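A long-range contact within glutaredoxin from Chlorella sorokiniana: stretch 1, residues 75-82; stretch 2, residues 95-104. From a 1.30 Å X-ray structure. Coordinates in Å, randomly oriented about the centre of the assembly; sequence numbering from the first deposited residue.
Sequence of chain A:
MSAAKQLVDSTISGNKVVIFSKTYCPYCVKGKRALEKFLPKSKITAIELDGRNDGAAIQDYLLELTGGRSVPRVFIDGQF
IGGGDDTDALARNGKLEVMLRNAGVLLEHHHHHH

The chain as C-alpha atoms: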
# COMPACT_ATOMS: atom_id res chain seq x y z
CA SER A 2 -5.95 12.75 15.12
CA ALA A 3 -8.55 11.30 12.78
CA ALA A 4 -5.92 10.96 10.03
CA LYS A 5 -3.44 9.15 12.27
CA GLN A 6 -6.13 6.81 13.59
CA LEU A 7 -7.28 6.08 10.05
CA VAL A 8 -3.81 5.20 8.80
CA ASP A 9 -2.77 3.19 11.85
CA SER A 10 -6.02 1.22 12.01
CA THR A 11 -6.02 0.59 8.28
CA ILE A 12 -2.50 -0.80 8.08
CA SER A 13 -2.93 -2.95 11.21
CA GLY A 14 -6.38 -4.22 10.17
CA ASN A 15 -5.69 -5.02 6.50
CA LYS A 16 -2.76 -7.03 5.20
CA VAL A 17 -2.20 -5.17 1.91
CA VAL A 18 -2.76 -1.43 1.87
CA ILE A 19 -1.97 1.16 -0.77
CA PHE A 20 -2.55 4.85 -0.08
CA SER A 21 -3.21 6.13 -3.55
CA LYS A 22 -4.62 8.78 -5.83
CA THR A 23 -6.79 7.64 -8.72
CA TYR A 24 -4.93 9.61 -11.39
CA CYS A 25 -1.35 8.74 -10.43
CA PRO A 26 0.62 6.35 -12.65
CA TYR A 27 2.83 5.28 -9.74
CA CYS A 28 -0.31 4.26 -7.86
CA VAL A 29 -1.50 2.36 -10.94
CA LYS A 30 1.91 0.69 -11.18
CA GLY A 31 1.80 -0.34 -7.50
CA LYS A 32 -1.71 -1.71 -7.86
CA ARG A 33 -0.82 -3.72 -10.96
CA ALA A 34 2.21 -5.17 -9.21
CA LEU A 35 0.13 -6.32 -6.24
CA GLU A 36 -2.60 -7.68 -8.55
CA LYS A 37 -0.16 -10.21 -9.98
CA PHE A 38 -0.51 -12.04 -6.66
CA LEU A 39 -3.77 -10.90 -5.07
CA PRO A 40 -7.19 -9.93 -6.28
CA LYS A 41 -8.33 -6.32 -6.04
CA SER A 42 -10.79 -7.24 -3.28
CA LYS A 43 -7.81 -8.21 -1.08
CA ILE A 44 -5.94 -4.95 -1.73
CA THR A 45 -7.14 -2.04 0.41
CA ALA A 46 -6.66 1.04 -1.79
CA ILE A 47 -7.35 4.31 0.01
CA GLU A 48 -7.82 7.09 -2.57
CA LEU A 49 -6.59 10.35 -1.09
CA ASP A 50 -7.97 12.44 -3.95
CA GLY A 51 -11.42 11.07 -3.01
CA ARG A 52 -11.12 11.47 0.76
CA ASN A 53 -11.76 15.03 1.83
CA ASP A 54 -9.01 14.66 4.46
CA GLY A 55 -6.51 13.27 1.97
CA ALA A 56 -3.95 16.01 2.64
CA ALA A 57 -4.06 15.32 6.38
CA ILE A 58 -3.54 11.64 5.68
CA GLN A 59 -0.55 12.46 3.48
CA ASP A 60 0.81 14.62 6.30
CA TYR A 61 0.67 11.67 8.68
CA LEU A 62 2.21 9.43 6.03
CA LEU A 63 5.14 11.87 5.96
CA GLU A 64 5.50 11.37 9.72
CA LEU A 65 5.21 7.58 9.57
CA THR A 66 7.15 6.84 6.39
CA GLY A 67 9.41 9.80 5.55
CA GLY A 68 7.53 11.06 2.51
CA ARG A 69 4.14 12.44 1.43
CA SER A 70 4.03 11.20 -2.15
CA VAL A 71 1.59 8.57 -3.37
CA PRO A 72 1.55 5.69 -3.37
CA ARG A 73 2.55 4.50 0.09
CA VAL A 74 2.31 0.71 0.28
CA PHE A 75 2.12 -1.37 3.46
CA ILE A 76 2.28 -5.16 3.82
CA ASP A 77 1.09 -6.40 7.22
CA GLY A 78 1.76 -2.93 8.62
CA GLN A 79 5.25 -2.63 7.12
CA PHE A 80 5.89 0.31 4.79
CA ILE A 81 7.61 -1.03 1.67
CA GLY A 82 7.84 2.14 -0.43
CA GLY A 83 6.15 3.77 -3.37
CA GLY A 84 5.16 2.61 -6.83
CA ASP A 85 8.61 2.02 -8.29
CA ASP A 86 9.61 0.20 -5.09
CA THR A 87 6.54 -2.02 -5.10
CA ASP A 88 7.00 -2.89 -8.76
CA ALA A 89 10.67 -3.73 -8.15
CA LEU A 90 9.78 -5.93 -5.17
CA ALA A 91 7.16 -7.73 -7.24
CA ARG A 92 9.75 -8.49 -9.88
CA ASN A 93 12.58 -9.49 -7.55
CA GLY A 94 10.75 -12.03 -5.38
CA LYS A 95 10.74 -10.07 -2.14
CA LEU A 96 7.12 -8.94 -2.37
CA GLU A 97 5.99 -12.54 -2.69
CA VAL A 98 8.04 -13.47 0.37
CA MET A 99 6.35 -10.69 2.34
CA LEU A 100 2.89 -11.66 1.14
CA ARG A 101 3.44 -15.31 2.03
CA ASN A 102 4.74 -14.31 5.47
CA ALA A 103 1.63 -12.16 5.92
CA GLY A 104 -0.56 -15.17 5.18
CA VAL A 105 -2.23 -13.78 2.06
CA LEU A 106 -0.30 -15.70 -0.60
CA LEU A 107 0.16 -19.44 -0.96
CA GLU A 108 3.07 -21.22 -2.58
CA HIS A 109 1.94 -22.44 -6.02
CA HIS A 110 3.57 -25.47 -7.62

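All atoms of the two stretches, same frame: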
# COMPACT_ATOMS: atom_id res chain seq x y z
N PHE A 75 1.86 -0.68 2.20
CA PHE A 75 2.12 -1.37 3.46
C PHE A 75 1.69 -2.83 3.36
O PHE A 75 0.58 -3.14 2.89
CB PHE A 75 1.33 -0.73 4.60
CG PHE A 75 1.71 0.67 4.91
CD1 PHE A 75 1.26 1.73 4.14
CD2 PHE A 75 2.49 0.94 6.02
CE1 PHE A 75 1.58 3.03 4.47
CE2 PHE A 75 2.82 2.24 6.35
CZ PHE A 75 2.36 3.28 5.59
N ILE A 76 2.57 -3.74 3.78
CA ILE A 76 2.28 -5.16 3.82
C ILE A 76 2.33 -5.58 5.28
O ILE A 76 3.38 -5.50 5.93
CB ILE A 76 3.30 -5.99 3.02
CG1 ILE A 76 3.46 -5.47 1.58
CG2 ILE A 76 2.92 -7.45 3.05
CD1 ILE A 76 2.18 -5.46 0.75
N ASP A 77 1.21 -6.01 5.82
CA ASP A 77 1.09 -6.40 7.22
C ASP A 77 1.63 -5.32 8.15
O ASP A 77 2.28 -5.59 9.16
CB ASP A 77 1.81 -7.73 7.47
CG ASP A 77 1.14 -8.59 8.54
OD1 ASP A 77 0.15 -8.13 9.16
OD2 ASP A 77 1.64 -9.70 8.75
N GLY A 78 1.35 -4.07 7.81
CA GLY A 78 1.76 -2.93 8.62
C GLY A 78 3.13 -2.37 8.29
O GLY A 78 3.47 -1.28 8.77
N GLN A 79 3.91 -3.06 7.46
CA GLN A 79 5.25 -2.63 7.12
C GLN A 79 5.26 -1.78 5.86
O GLN A 79 4.88 -2.25 4.77
CB GLN A 79 6.16 -3.84 6.92
CG GLN A 79 7.57 -3.45 6.60
CD GLN A 79 8.49 -4.63 6.43
OE1 GLN A 79 8.07 -5.79 6.44
NE2 GLN A 79 9.78 -4.34 6.32
N PHE A 80 5.71 -0.53 5.96
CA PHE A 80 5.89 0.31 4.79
C PHE A 80 6.97 -0.25 3.88
O PHE A 80 8.09 -0.50 4.33
CB PHE A 80 6.27 1.72 5.24
CG PHE A 80 6.60 2.64 4.12
CD1 PHE A 80 5.64 2.98 3.18
CD2 PHE A 80 7.86 3.19 3.98
CE1 PHE A 80 5.93 3.82 2.14
CE2 PHE A 80 8.13 4.05 2.92
CZ PHE A 80 7.17 4.35 2.02
N ILE A 81 6.64 -0.47 2.61
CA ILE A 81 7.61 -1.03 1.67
C ILE A 81 8.02 -0.06 0.57
O ILE A 81 8.89 -0.39 -0.24
CB ILE A 81 7.13 -2.35 1.03
CG1 ILE A 81 5.88 -2.16 0.18
CG2 ILE A 81 6.89 -3.41 2.11
CD1 ILE A 81 5.60 -3.35 -0.76
N GLY A 82 7.45 1.13 0.54
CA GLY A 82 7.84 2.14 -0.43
C GLY A 82 6.71 2.61 -1.31
O GLY A 82 5.53 2.45 -0.98
N LYS A 95 10.88 -10.45 -3.54
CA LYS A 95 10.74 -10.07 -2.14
C LYS A 95 9.30 -9.75 -1.76
O LYS A 95 8.88 -9.97 -0.61
CB LYS A 95 11.65 -8.88 -1.81
CG LYS A 95 13.11 -9.20 -1.89
CD LYS A 95 13.93 -7.98 -1.49
CE LYS A 95 15.40 -8.19 -1.71
NZ LYS A 95 15.73 -9.64 -1.75
N LEU A 96 8.51 -9.21 -2.68
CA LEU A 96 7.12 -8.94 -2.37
C LEU A 96 6.39 -10.24 -2.09
O LEU A 96 5.63 -10.34 -1.12
CB LEU A 96 6.46 -8.17 -3.51
CG LEU A 96 4.98 -7.84 -3.27
CD1 LEU A 96 4.78 -6.99 -2.01
CD2 LEU A 96 4.43 -7.13 -4.46
N GLU A 97 6.62 -11.24 -2.91
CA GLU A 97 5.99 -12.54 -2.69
C GLU A 97 6.37 -13.11 -1.33
O GLU A 97 5.53 -13.67 -0.64
CB GLU A 97 6.38 -13.53 -3.79
CG GLU A 97 5.67 -13.29 -5.09
CD GLU A 97 6.35 -14.00 -6.22
OE1 GLU A 97 7.30 -13.44 -6.80
OE2 GLU A 97 5.95 -15.14 -6.53
N VAL A 98 7.63 -13.00 -0.94
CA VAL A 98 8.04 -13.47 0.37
C VAL A 98 7.23 -12.75 1.46
O VAL A 98 6.72 -13.38 2.38
CB VAL A 98 9.56 -13.27 0.62
CG1 VAL A 98 9.93 -13.57 2.08
CG2 VAL A 98 10.36 -14.15 -0.33
N MET A 99 7.12 -11.44 1.35
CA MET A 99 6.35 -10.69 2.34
C MET A 99 4.89 -11.08 2.37
O MET A 99 4.28 -11.18 3.45
CB MET A 99 6.47 -9.19 2.10
CG MET A 99 7.87 -8.68 2.42
SD MET A 99 8.05 -6.91 2.40
CE MET A 99 7.94 -6.66 0.69
N LEU A 100 4.30 -11.28 1.20
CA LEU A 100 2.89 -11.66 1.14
C LEU A 100 2.66 -13.06 1.70
O LEU A 100 1.67 -13.28 2.41
CB LEU A 100 2.39 -11.58 -0.30
CG LEU A 100 2.34 -10.19 -0.94
CD1 LEU A 100 1.98 -10.33 -2.39
CD2 LEU A 100 1.33 -9.29 -0.26
N ARG A 101 3.56 -13.99 1.43
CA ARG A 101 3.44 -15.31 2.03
C ARG A 101 3.60 -15.22 3.55
O ARG A 101 2.84 -15.85 4.30
CB ARG A 101 4.47 -16.27 1.44
CG ARG A 101 4.14 -16.68 0.01
CD ARG A 101 4.95 -17.88 -0.49
NE ARG A 101 6.36 -17.54 -0.65
CZ ARG A 101 6.94 -17.11 -1.77
NH1 ARG A 101 6.27 -16.99 -2.92
NH2 ARG A 101 8.21 -16.81 -1.74
N ASN A 102 4.55 -14.43 4.02
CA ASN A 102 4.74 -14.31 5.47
C ASN A 102 3.51 -13.69 6.13
O ASN A 102 3.19 -14.01 7.29
CB ASN A 102 5.97 -13.46 5.78
CG ASN A 102 7.26 -14.16 5.48
OD1 ASN A 102 7.29 -15.38 5.29
ND2 ASN A 102 8.35 -13.40 5.43
N ALA A 103 2.82 -12.82 5.41
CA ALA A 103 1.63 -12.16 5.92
C ALA A 103 0.39 -13.05 5.86
O ALA A 103 -0.66 -12.68 6.38
CB ALA A 103 1.38 -10.86 5.14
N GLY A 104 0.52 -14.21 5.23
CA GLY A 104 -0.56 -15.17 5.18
C GLY A 104 -1.60 -14.94 4.09
O GLY A 104 -2.68 -15.51 4.14

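The contact is a helix laid against one face of a β-hairpin, and its first rule is that apolar packing holds it together: no hydrogen bond crosses between the stretches. Strand 79-82 and helix 95-102 run nearly antiparallel, at 163°, with axes 11.9 Å apart at closest approach, so side chains must fill the gap.

Ile-76 is the hub of the apolar contacts. Its CA-to-CB bond points toward the helix, and its side chain touches four residues spread over about two turns. CD1 of Ile-76 lies 4.1 Å from CD1 of Leu-96; CD1 and CG2 of Ile-76 each lie 4.1 Å from CD2 of Leu-100; CG2 of Ile-76 is also 4.1 Å from CB of Met-99 and 4.3 Å from CB of Ala-103. Ile-81 adds a second anchor, its CD1 3.9 Å from CD1 of Leu-96 and its CG2 3.7 Å from SD of Met-99. On the helix, Met-99 and Ala-103 point toward the hairpin; Leu-96 starts sideways and Leu-100 away, yet the ends of both leucines come nearer and join the packing.

Polar atoms take part by proximity alone. OD2 of Asp-77 sits 3.7 Å from CA of Ala-103, where the backbones are near each other, 5.9 Å between the CA atoms of Asp-77 and Ala-103; both carboxylate oxygens are hydrogen-bonded elsewhere in the structure. OE1 of Gln-79 comes within 4.2 Å of SD of Met-99.

Backbone bonds shape each partner separately. A type I' turn from Ile-76 to Gln-79 is closed by paired bonds, Ile-76 N to Gln-79 O and Gln-79 N to Ile-76 O, both 2.9 Å. Gly-78 has backbone angles that call for glycine. The same holds for Gly-104, whose positive phi belongs to a Schellman motif at the helix's C-terminal end.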